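Side-chain contacts in kinesin-like protein KAR3 (Saccharomyces cerevisiae, PDB 1F9V), which probably hydrolyses ATP to drive movement along microtubules, as a kinesin-family motor whose motor domain holds ADP and a magnesium ion here: residues Arg260-Glu263 and Thr264-Ile267; Tyr91-Thr94 and Gly95-Lys98; Asp107-Ile110 and Pro111-Ser115. The protein carries 2 engineered substitutions. All coordinates share one frame; numbering follows the deposited sequence.

Contact 1 (Arg260-Glu263 and Thr264-Ile267)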
loop_
_atom_site.group_PDB
_atom_site.type_symbol
_atom_site.label_atom_id
_atom_site.label_comp_id
_atom_site.label_asym_id
_atom_site.label_seq_id
_atom_site.Cartn_x
_atom_site.Cartn_y
_atom_site.Cartn_z
ATOM N N ARG A 260 -7.000 -14.281 19.426
ATOM C CA ARG A 260 -7.014 -12.825 19.298
ATOM C C ARG A 260 -5.668 -12.251 19.729
ATOM O O ARG A 260 -5.134 -11.336 19.097
ATOM C CB ARG A 260 -8.130 -12.223 20.152
ATOM C CG ARG A 260 -8.045 -10.717 20.283
ATOM C CD ARG A 260 -8.182 -10.046 18.934
ATOM N NE ARG A 260 -9.516 -10.239 18.384
ATOM C CZ ARG A 260 -10.140 -9.354 17.616
ATOM N NH1 ARG A 260 -9.539 -8.211 17.306
ATOM N NH2 ARG A 260 -11.364 -9.610 17.165
ATOM N N LEU A 261 -5.124 -12.795 20.811
ATOM C CA LEU A 261 -3.833 -12.350 21.321
ATOM C C LEU A 261 -2.740 -12.621 20.295
ATOM O O LEU A 261 -1.923 -11.754 19.997
ATOM C CB LEU A 261 -3.498 -13.084 22.620
ATOM C CG LEU A 261 -2.048 -13.014 23.108
ATOM C CD1 LEU A 261 -1.633 -11.565 23.314
ATOM C CD2 LEU A 261 -1.914 -13.800 24.398
ATOM N N ARG A 262 -2.729 -13.832 19.749
ATOM C CA ARG A 262 -1.708 -14.189 18.780
ATOM C C ARG A 262 -1.754 -13.302 17.551
ATOM O O ARG A 262 -0.715 -12.862 17.065
ATOM C CB ARG A 262 -1.853 -15.658 18.388
ATOM C CG ARG A 262 -1.839 -16.603 19.594
ATOM C CD ARG A 262 -0.422 -16.998 20.016
ATOM N NE ARG A 262 0.096 -16.172 21.106
ATOM C CZ ARG A 262 0.550 -16.645 22.264
ATOM N NH1 ARG A 262 0.550 -17.952 22.506
ATOM N NH2 ARG A 262 1.017 -15.807 23.183
ATOM N N GLU A 263 -2.957 -13.031 17.052
ATOM C CA GLU A 263 -3.094 -12.183 15.878
ATOM C C GLU A 263 -2.665 -10.749 16.189
ATOM O O GLU A 263 -1.984 -10.113 15.389
ATOM C CB GLU A 263 -4.532 -12.237 15.352
ATOM C CG GLU A 263 -5.403 -11.073 15.727
ATOM C CD GLU A 263 -6.775 -11.163 15.089
ATOM O OE1 GLU A 263 -7.528 -10.164 15.154
ATOM O OE2 GLU A 263 -7.095 -12.234 14.523
ATOM N N THR A 264 -3.036 -10.251 17.364
ATOM C CA THR A 264 -2.667 -8.894 17.758
ATOM C C THR A 264 -1.153 -8.749 17.815
ATOM O O THR A 264 -0.596 -7.758 17.347
ATOM C CB THR A 264 -3.245 -8.543 19.144
ATOM O OG1 THR A 264 -4.672 -8.654 19.102
ATOM C CG2 THR A 264 -2.853 -7.128 19.551
ATOM N N GLN A 265 -0.488 -9.743 18.393
ATOM C CA GLN A 265 0.960 -9.719 18.508
ATOM C C GLN A 265 1.619 -9.728 17.135
ATOM O O GLN A 265 2.573 -9.000 16.894
ATOM C CB GLN A 265 1.449 -10.921 19.321
ATOM C CG GLN A 265 1.041 -10.877 20.784
ATOM C CD GLN A 265 1.428 -12.136 21.535
ATOM O OE1 GLN A 265 1.289 -13.248 21.025
ATOM N NE2 GLN A 265 1.917 -11.964 22.756
ATOM N N ASN A 266 1.096 -10.554 16.236
ATOM C CA ASN A 266 1.648 -10.661 14.888
ATOM C C ASN A 266 1.397 -9.405 14.049
ATOM O O ASN A 266 2.262 -8.983 13.277
ATOM C CB ASN A 266 1.070 -11.893 14.183
ATOM C CG ASN A 266 1.756 -13.182 14.613
ATOM O OD1 ASN A 266 2.982 -13.232 14.732
ATOM N ND2 ASN A 266 0.970 -14.223 14.853
ATOM N N ILE A 267 0.217 -8.811 14.195
ATOM C CA ILE A 267 -0.100 -7.596 13.450
ATOM C C ILE A 267 0.781 -6.464 13.977
ATOM O O ILE A 267 1.371 -5.717 13.202
ATOM C CB ILE A 267 -1.593 -7.214 13.607
ATOM C CG1 ILE A 267 -2.464 -8.248 12.889
ATOM C CG2 ILE A 267 -1.844 -5.813 13.051
ATOM C CD1 ILE A 267 -3.922 -8.217 13.300
HETATM O O HOH W 1 -5.895 -7.699 16.868
#
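Glu263, Gln265 and Thr264 carry this contact between successive turns of one helix. The Thr264 hydroxyl turns back on the preceding turn: with OG1 beside its own backbone N (chi1 -59°), it donates to Arg260 O at 2.7 Å. The Thr264 amide bonds to the same carbonyl, the two donors arriving from opposite faces of its plane, so that one oxygen is gripped twice. A water donates to Thr264 OG1 at 2.7 Å and, weakly, to Glu263 OE1. Glu263 runs alongside Ile267, its CG 4.0 Å from Ile267 CD1, and its OE1 lies over one face of the Arg260 guanidinium, toward its rim, 3.5 Å from Arg260 NH1; the oxygen is too far from the guanidinium plane for a hydrogen bond, leaving an electrostatic pairing. On another side of the helix Gln265 and Arg262 run abreast in one direction, with amide and guanidinium planes only 8° apart. Arg262 NE donates to Gln265 OE1 at 3.2 Å, and Arg262 NH2 adds a weak bond to that oxygen. Leu261 crosses the Gln265 amide, CD1 resting 3.6 Å from Gln265 CD. The contact lies at the surface on helix 258-281. Glu263 OE2 has a weak hydrogen bond to Tyr141 at the end of strand 130-141, and Asn266 ND2 bonds to Asn142 in the turn leading to strand 144-147.

Contact 2 (Tyr91-Thr94 and Gly95-Lys98). With ADP (adenosine-5'-diphosphate), chain C.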
loop_
_atom_site.group_PDB
_atom_site.type_symbol
_atom_site.label_atom_id
_atom_site.label_comp_id
_atom_site.label_asym_id
_atom_site.label_seq_id
_atom_site.Cartn_x
_atom_site.Cartn_y
_atom_site.Cartn_z
ATOM N N TYR A 91 -2.414 1.613 4.446
ATOM C CA TYR A 91 -2.289 1.506 5.900
ATOM C C TYR A 91 -3.376 2.308 6.603
ATOM O O TYR A 91 -3.731 3.397 6.151
ATOM C CB TYR A 91 -0.912 2.048 6.317
ATOM C CG TYR A 91 -0.623 2.044 7.801
ATOM C CD1 TYR A 91 0.197 1.067 8.366
ATOM C CD2 TYR A 91 -1.165 3.022 8.650
ATOM C CE1 TYR A 91 0.470 1.053 9.732
ATOM C CE2 TYR A 91 -0.895 3.016 10.029
ATOM C CZ TYR A 91 -0.078 2.027 10.558
ATOM O OH TYR A 91 0.192 1.994 11.905
ATOM N N GLY A 92 -3.876 1.784 7.719
ATOM C CA GLY A 92 -4.901 2.494 8.466
ATOM C C GLY A 92 -5.757 1.566 9.297
ATOM O O GLY A 92 -5.724 0.348 9.117
ATOM N N GLN A 93 -6.543 2.129 10.207
ATOM C CA GLN A 93 -7.390 1.303 11.054
ATOM C C GLN A 93 -8.500 0.662 10.248
ATOM O O GLN A 93 -8.849 1.134 9.164
ATOM C CB GLN A 93 -8.009 2.147 12.173
ATOM C CG GLN A 93 -9.072 3.127 11.688
ATOM C CD GLN A 93 -9.765 3.853 12.826
ATOM O OE1 GLN A 93 -10.306 3.228 13.742
ATOM N NE2 GLN A 93 -9.754 5.177 12.775
ATOM N N THR A 94 -9.055 -0.421 10.774
ATOM C CA THR A 94 -10.161 -1.093 10.114
ATOM C C THR A 94 -11.290 -0.057 10.029
ATOM O O THR A 94 -11.606 0.612 11.014
ATOM C CB THR A 94 -10.603 -2.330 10.925
ATOM O OG1 THR A 94 -9.546 -3.298 10.902
ATOM C CG2 THR A 94 -11.858 -2.954 10.344
ATOM N N GLY A 95 -11.863 0.090 8.842
ATOM C CA GLY A 95 -12.928 1.054 8.633
ATOM C C GLY A 95 -12.450 2.375 8.039
ATOM O O GLY A 95 -13.262 3.246 7.732
ATOM N N SER A 96 -11.143 2.536 7.852
ATOM C CA SER A 96 -10.628 3.787 7.312
ATOM C C SER A 96 -10.698 3.917 5.788
ATOM O O SER A 96 -10.638 5.030 5.258
ATOM C CB SER A 96 -9.189 4.018 7.793
ATOM O OG SER A 96 -8.307 3.016 7.320
ATOM N N GLY A 97 -10.809 2.788 5.082
ATOM C CA GLY A 97 -10.893 2.819 3.628
ATOM C C GLY A 97 -9.796 2.135 2.812
ATOM O O GLY A 97 -9.702 2.371 1.610
ATOM N N LYS A 98 -8.976 1.293 3.438
ATOM C CA LYS A 98 -7.893 0.608 2.714
ATOM C C LYS A 98 -8.389 -0.234 1.534
ATOM O O LYS A 98 -7.895 -0.110 0.412
ATOM C CB LYS A 98 -7.100 -0.299 3.667
ATOM C CG LYS A 98 -6.341 0.446 4.748
ATOM C CD LYS A 98 -5.657 -0.492 5.741
ATOM C CE LYS A 98 -6.603 -1.529 6.317
ATOM N NZ LYS A 98 -7.550 -0.957 7.319
HETATM P PB ADP C . -10.905 -0.802 5.635
HETATM O O1B ADP C . -9.833 0.175 5.951
HETATM O O2B ADP C . -10.465 -1.745 4.412
HETATM O O3B ADP C . -11.289 -1.597 6.829
HETATM P PA ADP C . -13.122 -0.297 3.851
HETATM O O1A ADP C . -12.453 0.113 2.616
HETATM O O2A ADP C . -13.485 -1.710 3.760
HETATM O O3A ADP C . -12.169 -0.041 5.082
HETATM O "O5'" ADP C . -14.455 0.528 4.069
HETATM C "C5'" ADP C . -14.832 1.341 5.182
HETATM C "C4'" ADP C . -16.241 1.881 4.795
HETATM O "O4'" ADP C . -16.032 3.190 4.252
HETATM C "C3'" ADP C . -16.919 1.083 3.664
HETATM O "O3'" ADP C . -18.344 0.996 3.831
HETATM C "C2'" ADP C . -16.560 1.822 2.387
HETATM O "O2'" ADP C . -17.475 1.580 1.305
HETATM C "C1'" ADP C . -16.457 3.263 2.870
HETATM N N9 ADP C . -15.414 4.049 2.141
HETATM C C8 ADP C . -14.093 3.976 2.396
HETATM N N7 ADP C . -13.446 4.812 1.610
HETATM C C5 ADP C . -14.314 5.428 0.850
HETATM C C6 ADP C . -14.243 6.398 -0.138
HETATM N N6 ADP C . -13.057 6.903 -0.491
HETATM N N1 ADP C . -15.383 6.837 -0.756
HETATM C C2 ADP C . -16.599 6.354 -0.426
HETATM N N3 ADP C . -16.686 5.416 0.537
HETATM C C4 ADP C . -15.592 4.935 1.187
HETATM O O HOH W 2 -8.460 -3.439 8.387
#
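Lys98 folds its side chain back along the loop to Gly92 O, where NZ donates at 2.9 Å. The chain leaves the backbone extended through chi2 and then bends at its last two torsions, which brings CD and CE against the Gly92 peptide and turns the ammonium group toward the phosphate. NZ comes to the carbonyl from well above its plane, 58° out of it. The same nitrogen donates to ADP O1B at 2.9 Å and to a water that in turn donates to Thr94 OG1; that hydroxyl also bonds to Glu249. Ser96 points its side chain inward across the type II turn from Gln93 to Ser96. Its OG, set between its own backbone N and carbonyl carbon (chi1 63°), donates to Gln93 O at 2.7 Å in the carbonyl plane, on a lone pair. Ser96 N reaches the same oxygen from above the plane at 3.0 Å, so hydroxyl and amide together fix the turn. From within the turn Gly95 N donates almost straight to ADP O3B at 2.7 Å, and past it the amides of Gly97 and Lys98 converge on ADP O1B. A loop joining strand 86-91 to helix 98-103, with glycines, a lysine whose NZ bonds both a loop carbonyl and the beta-phosphate, and amides wrapped round that phosphate, is the P-loop (Walker A motif) of the kinesin nucleotide site.

Contact 3 (Asp107-Ile110 and Pro111-Ser115)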
loop_
_atom_site.group_PDB
_atom_site.type_symbol
_atom_site.label_atom_id
_atom_site.label_comp_id
_atom_site.label_asym_id
_atom_site.label_seq_id
_atom_site.Cartn_x
_atom_site.Cartn_y
_atom_site.Cartn_z
ATOM N N ASP A 107 -12.703 0.801 -9.904
ATOM C CA ASP A 107 -12.114 2.033 -9.374
ATOM C C ASP A 107 -10.819 1.924 -8.560
ATOM O O ASP A 107 -9.943 2.802 -8.631
ATOM C CB ASP A 107 -13.154 2.718 -8.481
ATOM C CG ASP A 107 -13.544 4.051 -8.994
ATOM O OD1 ASP A 107 -12.798 4.586 -9.838
ATOM O OD2 ASP A 107 -14.587 4.566 -8.559
ATOM N N GLY A 108 -10.736 0.872 -7.756
ATOM C CA GLY A 108 -9.591 0.670 -6.888
ATOM C C GLY A 108 -8.240 0.789 -7.550
ATOM O O GLY A 108 -8.119 0.721 -8.769
ATOM N N ILE A 109 -7.208 0.962 -6.738
ATOM C CA ILE A 109 -5.868 1.079 -7.275
ATOM C C ILE A 109 -5.482 -0.187 -8.053
ATOM O O ILE A 109 -4.792 -0.101 -9.066
ATOM C CB ILE A 109 -4.846 1.362 -6.144
ATOM C CG1 ILE A 109 -4.948 2.842 -5.736
ATOM C CG2 ILE A 109 -3.430 1.018 -6.603
ATOM C CD1 ILE A 109 -3.992 3.270 -4.643
ATOM N N ILE A 110 -5.936 -1.349 -7.600
ATOM C CA ILE A 110 -5.589 -2.581 -8.307
ATOM C C ILE A 110 -6.249 -2.648 -9.696
ATOM O O ILE A 110 -5.550 -2.789 -10.700
ATOM C CB ILE A 110 -5.919 -3.835 -7.448
ATOM C CG1 ILE A 110 -4.912 -3.926 -6.288
ATOM C CG2 ILE A 110 -5.836 -5.114 -8.302
ATOM C CD1 ILE A 110 -5.327 -4.838 -5.156
ATOM N N PRO A 111 -7.592 -2.567 -9.777
ATOM C CA PRO A 111 -8.184 -2.621 -11.124
ATOM C C PRO A 111 -7.698 -1.479 -12.019
ATOM O O PRO A 111 -7.475 -1.670 -13.213
ATOM C CB PRO A 111 -9.692 -2.556 -10.876
ATOM C CG PRO A 111 -9.856 -2.138 -9.469
ATOM C CD PRO A 111 -8.610 -2.486 -8.721
ATOM N N SER A 112 -7.518 -0.292 -11.441
ATOM C CA SER A 112 -7.039 0.865 -12.199
ATOM C C SER A 112 -5.624 0.639 -12.731
ATOM O O SER A 112 -5.297 1.022 -13.856
ATOM C CB SER A 112 -7.033 2.125 -11.316
ATOM O OG SER A 112 -8.347 2.581 -11.050
ATOM N N THR A 113 -4.782 0.035 -11.897
ATOM C CA THR A 113 -3.398 -0.242 -12.262
ATOM C C THR A 113 -3.344 -1.189 -13.456
ATOM O O THR A 113 -2.595 -0.966 -14.402
ATOM C CB THR A 113 -2.631 -0.862 -11.059
ATOM O OG1 THR A 113 -2.419 0.151 -10.062
ATOM C CG2 THR A 113 -1.280 -1.415 -11.499
ATOM N N ILE A 114 -4.159 -2.234 -13.412
ATOM C CA ILE A 114 -4.195 -3.202 -14.495
ATOM C C ILE A 114 -4.669 -2.564 -15.803
ATOM O O ILE A 114 -4.074 -2.782 -16.855
ATOM C CB ILE A 114 -5.081 -4.397 -14.112
ATOM C CG1 ILE A 114 -4.330 -5.244 -13.077
ATOM C CG2 ILE A 114 -5.415 -5.234 -15.343
ATOM C CD1 ILE A 114 -5.170 -6.254 -12.366
ATOM N N SER A 115 -5.725 -1.760 -15.736
ATOM C CA SER A 115 -6.237 -1.091 -16.934
ATOM C C SER A 115 -5.209 -0.119 -17.505
ATOM O O SER A 115 -5.039 -0.021 -18.722
ATOM C CB SER A 115 -7.516 -0.321 -16.608
ATOM O OG SER A 115 -8.533 -1.199 -16.181
#
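Thr113 and Ile109 cross at an angle one helical turn apart, the Thr113 hydroxyl 3.7 Å from the Ile109 CG2 methyl. That hydroxyl is anti to the Thr113 carbonyl carbon (chi1 -71°), which aims OG1 at Ile109 O, to which it donates at 2.6 Å. The Thr113 amide bonds to that oxygen as well, at 2.8 Å and from the opposite face of the carbonyl plane. Ile110 crosses the ring of Pro111; the peptide link itself holds Ile110 CB 3.3 Å from Pro111 CD. Its CG2 also faces the end of Ile114 on the next turn, a looser apolar contact of 4.3 Å to Ile114 CD1. The proline ring leans toward the start of the helix, Pro111 CG lying 3.4 Å from Gly108 O. Pro111 has no N-H to give, but in the first turn, where an amide has no helical carbonyl behind it to bond, the helix loses nothing by this. Gly108 is the N-cap, and its carbonyl takes the Ser112 amide at 2.9 Å. Ser112 OG lies near both Asp107 O and Gly108 O, at 2.9 Å from the former. This opening turn of helix 109-124 is enclosed on several sides: Ile109 packs on Thr101 and Met102 of helix 98-103, Ser112 and Thr113 on Phe70 of helix 66-77, and Ile110 and Ile114 on Phe221 of strand 218-228.

Contact 2 holds the diphosphate of the ADP that sits with the magnesium ion, and the Asp107 side chain of contact 3 lies about 8 Å from the adenine end of that ADP. The loop of contact 2 runs into helix 98-103, after which contact 3 opens the next helix; their centres are about 18 Å apart, with nearest atoms about 7 Å apart. Contact 1, much later in the chain, has its centre about 17 Å from that of contact 2, and its nearest atoms come to about 8 Å. Contacts 1 and 3 lie on opposite sides of the chain's centre, about 31 Å between their own centres. Lys98 has its side chain about 5 Å from the magnesium ion, against about 12 Å for the side chain of Ile267 and about 11 Å for that of Ile110.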